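Local structure of putative sugar ABC transporter, substrate-binding protein (Clostridium phytofermentans, 4WZZ) at residues 56-62 and 112-118; 151-156 and 346-352; 178-184 and 241-247. The protein probably binds sugars, such as the L-rhamnose held in its cleft, and passes them to an ABC transporter for uptake. All blocks are in the same frame, centred on the assembly; numbering follows the deposited sequence.

Contact 1: residues 56-62 and 112-118. With RAM (alpha-L-rhamnopyranose), chain B.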
# COMPACT_ATOMS: atom_id res chain seq x y z
N THR A 56 -24.01 5.86 3.52
CA THR A 56 -23.36 5.72 2.22
C THR A 56 -21.87 6.05 2.35
O THR A 56 -21.49 7.08 2.88
CB THR A 56 -24.03 6.65 1.21
OG1 THR A 56 -25.40 6.24 1.03
CG2 THR A 56 -23.30 6.59 -0.14
N TYR A 57 -21.04 5.14 1.86
CA TYR A 57 -19.60 5.22 2.08
C TYR A 57 -18.89 5.22 0.74
O TYR A 57 -19.07 4.29 -0.04
CB TYR A 57 -19.13 4.00 2.86
CG TYR A 57 -19.77 3.84 4.21
CD1 TYR A 57 -21.06 3.33 4.33
CD2 TYR A 57 -19.08 4.17 5.36
CE1 TYR A 57 -21.64 3.18 5.56
CE2 TYR A 57 -19.64 4.02 6.59
CZ TYR A 57 -20.92 3.52 6.70
OH TYR A 57 -21.48 3.39 7.96
N ALA A 58 -18.11 6.27 0.49
CA ALA A 58 -17.27 6.36 -0.72
C ALA A 58 -15.86 5.90 -0.44
O ALA A 58 -15.21 6.42 0.48
CB ALA A 58 -17.21 7.79 -1.20
N ILE A 59 -15.35 4.96 -1.24
CA ILE A 59 -13.94 4.65 -1.17
C ILE A 59 -13.30 5.15 -2.45
O ILE A 59 -13.78 4.89 -3.55
CB ILE A 59 -13.64 3.14 -0.97
CG1 ILE A 59 -12.11 2.93 -0.90
CG2 ILE A 59 -14.34 2.30 -2.03
CD1 ILE A 59 -11.69 1.58 -0.39
N ILE A 60 -12.23 5.92 -2.27
CA ILE A 60 -11.49 6.49 -3.37
C ILE A 60 -10.11 5.89 -3.33
O ILE A 60 -9.32 6.19 -2.43
CB ILE A 60 -11.40 8.02 -3.25
CG1 ILE A 60 -12.80 8.61 -3.27
CG2 ILE A 60 -10.59 8.56 -4.41
CD1 ILE A 60 -12.86 10.11 -2.93
N VAL A 61 -9.83 4.96 -4.23
CA VAL A 61 -8.53 4.31 -4.23
C VAL A 61 -7.51 5.22 -4.93
O VAL A 61 -7.86 6.29 -5.39
CB VAL A 61 -8.60 2.92 -4.90
CG1 VAL A 61 -9.54 2.02 -4.14
CG2 VAL A 61 -9.05 3.03 -6.34
N LYS A 62 -6.25 4.80 -5.02
CA LYS A 62 -5.25 5.64 -5.65
C LYS A 62 -5.53 5.83 -7.14
O LYS A 62 -5.41 6.92 -7.68
CB LYS A 62 -3.86 5.01 -5.54
CG LYS A 62 -3.12 5.16 -4.24
CD LYS A 62 -1.64 4.77 -4.49
CE LYS A 62 -0.80 4.94 -3.27
NZ LYS A 62 0.59 4.48 -3.53
N VAL A 112 -22.50 11.74 0.26
CA VAL A 112 -22.11 10.56 1.02
C VAL A 112 -21.87 10.92 2.49
O VAL A 112 -21.68 12.07 2.83
CB VAL A 112 -20.84 9.90 0.47
CG1 VAL A 112 -21.02 9.56 -1.02
CG2 VAL A 112 -19.59 10.77 0.70
N ASP A 113 -21.88 9.90 3.34
CA ASP A 113 -21.72 10.07 4.78
C ASP A 113 -20.27 9.91 5.22
O ASP A 113 -19.86 10.43 6.28
CB ASP A 113 -22.61 9.06 5.51
CG ASP A 113 -24.08 9.24 5.17
OD1 ASP A 113 -24.64 10.27 5.58
OD2 ASP A 113 -24.68 8.35 4.52
N CYS A 114 -19.49 9.17 4.43
CA CYS A 114 -18.12 8.84 4.79
C CYS A 114 -17.29 8.71 3.53
O CYS A 114 -17.78 8.24 2.51
CB CYS A 114 -18.13 7.53 5.57
SG CYS A 114 -16.50 6.96 6.09
N ILE A 115 -16.06 9.19 3.60
CA ILE A 115 -15.07 9.00 2.54
C ILE A 115 -13.86 8.28 3.12
O ILE A 115 -13.33 8.67 4.16
CB ILE A 115 -14.63 10.36 1.94
CG1 ILE A 115 -15.78 10.98 1.16
CG2 ILE A 115 -13.39 10.21 1.04
CD1 ILE A 115 -15.49 12.36 0.66
N ALA A 116 -13.46 7.19 2.46
CA ALA A 116 -12.24 6.48 2.81
C ALA A 116 -11.30 6.67 1.64
O ALA A 116 -11.66 6.32 0.52
CB ALA A 116 -12.53 4.99 3.03
N ILE A 117 -10.12 7.22 1.88
CA ILE A 117 -9.25 7.57 0.77
C ILE A 117 -7.80 7.09 0.93
O ILE A 117 -7.22 7.17 2.00
CB ILE A 117 -9.30 9.07 0.51
CG1 ILE A 117 -8.47 9.43 -0.72
CG2 ILE A 117 -8.89 9.87 1.76
CD1 ILE A 117 -8.92 10.71 -1.40
N ALA A 118 -7.27 6.57 -0.18
CA ALA A 118 -5.87 6.17 -0.29
C ALA A 118 -5.16 7.27 -1.06
O ALA A 118 -5.32 7.39 -2.28
CB ALA A 118 -5.75 4.85 -1.02
C1 RAM B . 0.38 -0.40 -5.20
C2 RAM B . -0.19 0.87 -4.59
C3 RAM B . -0.57 0.69 -3.12
C4 RAM B . 0.55 0.01 -2.34
C5 RAM B . 1.00 -1.27 -3.05
C6 RAM B . 2.18 -1.92 -2.35
O1 RAM B . -0.64 -1.32 -5.36
O2 RAM B . 0.80 1.84 -4.74
O3 RAM B . -0.89 1.98 -2.61
O4 RAM B . 0.11 -0.29 -1.03
O5 RAM B . 1.37 -1.00 -4.38
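T56 and D113 pair where two parallel strands begin. T56 N donates to D113 OD2 over 2.8 Å and uses the anti lone pair of that oxygen; D113 can reach it because its CG sits beside its own backbone N, opposite the carbonyl carbon (chi1 -60°). D113 N answers with a bond of 2.9 Å to T56 O, which C114 N also meets weakly. Aspartate suits this place: its short side chain takes up an amide that precedes the regular pairing. Beyond it the backbones alternate, with A58 N to C114 O, A116 N to A58 O, I60 N to A116 O and A118 N to I60 O. The N-H and C=O groups of Y57 and I59 pair with strand 86-90.

On one face of the sheet, C114 CB lies 3.5 Å from Y57 CD2, with its sulfur obliquely beside the ring; helices 67-82 and 299-315 pack against Y57, whose hydroxyl bonds T53. On the other, I60 and I117 lie side by side, I60 CG2 to I117 CD1 being 4.1 Å, while I60 CD1 extends to I115 CG2 at 4.0 Å. Here the small A58 meets I115 CG1 with its CB at 4.2 Å.

At the far end K62 leaves the strands. Its CG passes A118 O at 3.7 Å, and the extended chain carries NZ to the sugar, 2.9 Å from O2 of the rhamnose and weakly bonded to O3; N192 is a further partner of NZ. A binding residue just past the carboxyl end of a central parallel strand is characteristic of the Rossmann-like lobes of periplasmic binding proteins.

Contact 2: residues 151-156 and 346-352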
# COMPACT_ATOMS: atom_id res chain seq x y z
N ARG A 151 -7.97 13.90 8.08
CA ARG A 151 -8.58 12.61 8.38
C ARG A 151 -8.90 12.46 9.86
O ARG A 151 -8.37 13.20 10.70
CB ARG A 151 -7.62 11.48 7.99
CG ARG A 151 -6.47 11.33 8.99
CD ARG A 151 -5.49 10.27 8.58
NE ARG A 151 -4.61 9.87 9.69
CZ ARG A 151 -3.29 10.06 9.72
NH1 ARG A 151 -2.64 10.70 8.75
NH2 ARG A 151 -2.60 9.62 10.76
N LYS A 152 -9.76 11.50 10.20
CA LYS A 152 -9.99 11.18 11.60
C LYS A 152 -9.08 10.02 12.03
O LYS A 152 -8.74 9.92 13.21
CB LYS A 152 -11.47 10.86 11.85
CG LYS A 152 -12.33 12.10 11.80
CD LYS A 152 -13.77 11.78 12.13
CE LYS A 152 -14.54 13.00 12.56
NZ LYS A 152 -16.01 12.73 12.50
N VAL A 153 -8.67 9.19 11.07
CA VAL A 153 -7.79 8.06 11.37
C VAL A 153 -7.23 7.48 10.07
O VAL A 153 -7.85 7.64 9.03
CB VAL A 153 -8.53 6.96 12.16
CG1 VAL A 153 -9.62 6.29 11.29
CG2 VAL A 153 -7.54 5.95 12.75
N PHE A 154 -6.07 6.84 10.17
CA PHE A 154 -5.45 6.14 9.03
C PHE A 154 -5.46 4.65 9.29
O PHE A 154 -5.13 4.19 10.39
CB PHE A 154 -4.01 6.61 8.82
CG PHE A 154 -3.30 5.92 7.69
CD1 PHE A 154 -3.82 5.95 6.42
CD2 PHE A 154 -2.08 5.26 7.89
CE1 PHE A 154 -3.20 5.34 5.36
CE2 PHE A 154 -1.46 4.63 6.83
CZ PHE A 154 -2.02 4.68 5.56
N VAL A 155 -5.84 3.87 8.28
CA VAL A 155 -5.83 2.42 8.40
C VAL A 155 -4.63 1.95 7.61
O VAL A 155 -4.62 2.04 6.38
CB VAL A 155 -7.12 1.77 7.90
CG1 VAL A 155 -7.05 0.26 8.09
CG2 VAL A 155 -8.31 2.33 8.65
N ASN A 156 -3.63 1.46 8.34
CA ASN A 156 -2.31 1.10 7.77
C ASN A 156 -2.20 -0.41 7.66
O ASN A 156 -2.51 -1.14 8.62
CB ASN A 156 -1.20 1.64 8.70
CG ASN A 156 0.12 1.85 7.99
OD1 ASN A 156 0.34 1.37 6.88
ND2 ASN A 156 1.04 2.57 8.65
N ASP A 346 3.15 10.55 11.77
CA ASP A 346 2.80 11.81 11.10
C ASP A 346 1.98 12.76 11.97
O ASP A 346 1.53 13.79 11.48
CB ASP A 346 2.08 11.59 9.76
CG ASP A 346 0.73 10.91 9.91
OD1 ASP A 346 0.20 10.81 11.04
OD2 ASP A 346 0.19 10.48 8.85
N GLY A 347 1.78 12.42 13.24
CA GLY A 347 1.07 13.30 14.16
C GLY A 347 -0.41 13.02 14.25
O GLY A 347 -1.12 13.58 15.09
N GLY A 348 -0.89 12.15 13.38
CA GLY A 348 -2.26 11.71 13.43
C GLY A 348 -2.39 10.45 14.25
O GLY A 348 -1.62 10.20 15.19
N THR A 349 -3.40 9.67 13.92
CA THR A 349 -3.63 8.40 14.56
C THR A 349 -3.76 7.36 13.46
O THR A 349 -4.03 7.70 12.31
CB THR A 349 -4.91 8.38 15.40
OG1 THR A 349 -6.04 8.64 14.57
CG2 THR A 349 -4.84 9.44 16.51
N GLU A 350 -3.60 6.10 13.84
CA GLU A 350 -3.69 5.02 12.89
C GLU A 350 -4.12 3.73 13.58
O GLU A 350 -4.04 3.57 14.81
CB GLU A 350 -2.36 4.86 12.16
CG GLU A 350 -1.28 4.19 12.97
CD GLU A 350 0.05 4.08 12.24
OE1 GLU A 350 0.10 4.10 10.99
OE2 GLU A 350 1.07 4.00 12.95
N ILE A 351 -4.65 2.84 12.76
CA ILE A 351 -4.98 1.47 13.12
C ILE A 351 -4.11 0.61 12.21
O ILE A 351 -4.13 0.81 11.00
CB ILE A 351 -6.47 1.20 12.81
CG1 ILE A 351 -7.36 2.08 13.70
CG2 ILE A 351 -6.81 -0.27 13.01
CD1 ILE A 351 -8.74 2.27 13.13
N ILE A 352 -3.39 -0.34 12.78
CA ILE A 352 -2.48 -1.17 12.00
C ILE A 352 -3.11 -2.54 11.80
O ILE A 352 -3.37 -3.26 12.77
CB ILE A 352 -1.11 -1.30 12.68
CG1 ILE A 352 -0.43 0.07 12.79
CG2 ILE A 352 -0.24 -2.26 11.87
CD1 ILE A 352 0.90 0.07 13.52
O HOH W 1 -5.70 10.35 12.38
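R151 and D346 form an end-on salt bridge, one guanidinium nitrogen to each carboxylate oxygen: R151 NH1 to D346 OD2 is 2.8 Å and R151 NH2 to D346 OD1 is 3.1 Å. The two planes are 40° apart, so the grip is twisted rather than flat. D346 OD1 also accepts from G348 N, making an Asx turn that leads into strand 349-352, the parallel neighbour of strand 154-156. G348, with no side chain, lets R151 NH2 pass close to its CA. The same NH2 bonds T349 O, lying above the carbonyl plane, while F154 N comes to that oxygen from the opposite face. A water takes the N-H of T349 and, weakly, that of R151 NE. R151 NH1 and NH2 to D346, NH2 to T349 O and NH1 to T146 O together fix the rotation of the guanidinium, and F154 CB lies over one of its faces, toward the rim.

With CG roughly anti to its backbone N (chi1 -156°), N156 presents ND2 to the syn side of E350 OE1 at 2.9 Å. After F154 N to T349 O, backbone pairing continues with I351 N to F154 O and N156 N to I351 O.

Branched apolar V155 and I351 suit the face opposite F154, N156 and E350, where L305 of helix 299-315 touches both; V153 joins from beside the strand, its methyl CG2 3.9 Å from I351 CD1.

Contact 3: residues 178-184 and 241-247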
# COMPACT_ATOMS: atom_id res chain seq x y z
N SER A 178 26.32 -7.33 -0.08
CA SER A 178 26.96 -6.12 -0.60
C SER A 178 26.47 -5.82 -2.00
O SER A 178 25.92 -6.69 -2.67
CB SER A 178 28.47 -6.30 -0.67
OG SER A 178 28.78 -7.34 -1.57
N GLY A 179 26.68 -4.60 -2.43
CA GLY A 179 26.38 -4.24 -3.81
C GLY A 179 25.40 -3.11 -3.96
O GLY A 179 24.82 -2.62 -2.98
N ASP A 180 25.19 -2.74 -5.21
CA ASP A 180 24.31 -1.63 -5.55
C ASP A 180 22.87 -2.11 -5.64
O ASP A 180 22.59 -3.24 -6.06
CB ASP A 180 24.70 -1.04 -6.89
CG ASP A 180 26.05 -0.36 -6.88
OD1 ASP A 180 26.53 0.10 -5.82
OD2 ASP A 180 26.63 -0.29 -7.97
N TRP A 181 21.95 -1.25 -5.22
CA TRP A 181 20.54 -1.55 -5.37
C TRP A 181 19.80 -0.26 -5.65
O TRP A 181 20.34 0.84 -5.50
CB TRP A 181 19.99 -2.29 -4.14
CG TRP A 181 20.01 -1.49 -2.86
CD1 TRP A 181 21.09 -1.21 -2.08
CD2 TRP A 181 18.88 -0.89 -2.23
NE1 TRP A 181 20.69 -0.47 -0.99
CE2 TRP A 181 19.34 -0.28 -1.05
CE3 TRP A 181 17.52 -0.84 -2.53
CZ2 TRP A 181 18.49 0.41 -0.19
CZ3 TRP A 181 16.68 -0.19 -1.67
CH2 TRP A 181 17.17 0.44 -0.51
N ALA A 182 18.57 -0.40 -6.14
CA ALA A 182 17.76 0.75 -6.49
C ALA A 182 16.31 0.53 -6.06
O ALA A 182 15.86 -0.59 -5.91
CB ALA A 182 17.82 1.01 -8.00
N VAL A 183 15.60 1.64 -5.85
CA VAL A 183 14.17 1.58 -5.59
C VAL A 183 13.40 1.97 -6.85
O VAL A 183 13.69 3.00 -7.47
CB VAL A 183 13.76 2.56 -4.50
CG1 VAL A 183 12.24 2.62 -4.38
CG2 VAL A 183 14.45 2.18 -3.17
N LEU A 184 12.43 1.14 -7.20
CA LEU A 184 11.45 1.49 -8.22
C LEU A 184 10.16 1.72 -7.45
O LEU A 184 9.52 0.77 -6.98
CB LEU A 184 11.25 0.36 -9.23
CG LEU A 184 10.12 0.56 -10.23
CD1 LEU A 184 10.40 1.77 -11.10
CD2 LEU A 184 9.93 -0.70 -11.10
N ILE A 241 23.95 -3.47 -11.05
CA ILE A 241 23.00 -3.51 -9.94
C ILE A 241 22.71 -4.95 -9.52
O ILE A 241 22.60 -5.86 -10.35
CB ILE A 241 21.70 -2.76 -10.33
CG1 ILE A 241 20.79 -2.62 -9.12
CG2 ILE A 241 20.95 -3.48 -11.44
CD1 ILE A 241 19.63 -1.71 -9.39
N LYS A 242 22.61 -5.17 -8.21
CA LYS A 242 22.37 -6.51 -7.70
C LYS A 242 20.89 -6.76 -7.39
O LYS A 242 20.42 -7.88 -7.54
CB LYS A 242 23.20 -6.73 -6.44
CG LYS A 242 24.69 -6.71 -6.70
CD LYS A 242 25.10 -7.84 -7.63
CE LYS A 242 26.44 -7.56 -8.33
NZ LYS A 242 26.89 -8.69 -9.20
N VAL A 243 20.19 -5.74 -6.91
CA VAL A 243 18.81 -5.88 -6.48
C VAL A 243 18.01 -4.63 -6.84
O VAL A 243 18.47 -3.50 -6.62
CB VAL A 243 18.69 -6.08 -4.95
CG1 VAL A 243 17.25 -6.34 -4.56
CG2 VAL A 243 19.58 -7.22 -4.48
N ILE A 244 16.82 -4.86 -7.38
CA ILE A 244 15.79 -3.83 -7.51
C ILE A 244 14.74 -4.09 -6.43
O ILE A 244 14.25 -5.20 -6.29
CB ILE A 244 15.15 -3.82 -8.91
CG1 ILE A 244 16.19 -3.43 -9.97
CG2 ILE A 244 13.99 -2.84 -8.96
CD1 ILE A 244 15.70 -3.65 -11.41
N CYS A 245 14.46 -3.07 -5.65
CA CYS A 245 13.42 -3.13 -4.63
C CYS A 245 12.27 -2.28 -5.13
O CYS A 245 12.41 -1.08 -5.33
CB CYS A 245 13.94 -2.61 -3.29
SG CYS A 245 12.61 -2.63 -2.06
N ALA A 246 11.13 -2.92 -5.37
CA ALA A 246 9.95 -2.27 -5.94
C ALA A 246 8.77 -2.32 -4.95
O ALA A 246 7.97 -3.29 -4.94
CB ALA A 246 9.56 -2.95 -7.28
N PRO A 247 8.65 -1.30 -4.08
CA PRO A 247 7.57 -1.33 -3.06
C PRO A 247 6.24 -0.83 -3.62
O PRO A 247 5.62 0.11 -3.11
CB PRO A 247 8.10 -0.39 -1.98
CG PRO A 247 8.87 0.64 -2.79
CD PRO A 247 9.59 -0.20 -3.82
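A182 holds the middle of the backbone pairing with both its polar groups: A182 N donates to V243 O in the carbonyl plane at 3.1 Å, and A182 O receives C245 N over 2.9 Å in an almost straight bond (177°). K242 N to D180 O precedes them and L184 N to C245 O follows. The next bond in this series would need an N-H at P247, but proline has none. Its CD instead lies 3.3 Å from L184 O, a buried carbonyl left without a polar partner.

Strands 179-185 and 243-246 are the two inner strands of the four-stranded parallel sheet of a Rossmann-like lobe, and helices pack on both sides.

Among the side chains, W181 lies on the face covered by helix 160-174. With CG between the backbone N and the carbonyl carbon (chi1 64°), its indole extends forward along the sheet, where CZ3 meets C245 CB obliquely at 4.0 Å; the small cysteine lets the ring come this close. On the opposite face I241 CD1 reaches A182 CB at 3.6 Å, a long branch over a short one, with I234 of helix 224-237 touching both. Near the strand ends V183 CG1 comes to P247 CD at 3.9 Å, and P247 O accepts a hydrogen bond from Q193, a residue of the rhamnose pocket.

In the fold
From the N terminus, the chain runs through strand 56-60, out to the edge strand 86-90 and back, so that contact 1 closes a first loop and joins neighbouring strands of the mixed sheet. Contact 2 opens farther along that sheet, at 151-156, and closes only when the chain returns at 346-352. Within this long excursion contact 3 opens and closes, pairing 178-184 with 241-247 in the separate parallel sheet. Contact 1 precedes both, and no two loops cross. Contacts 1 and 2 lie in one sheet, and so in one lobe, their centres about 15 Å apart; contact 3, its centre about 35 Å from that of contact 1, belongs to the other, and the rhamnose lies between the lobes.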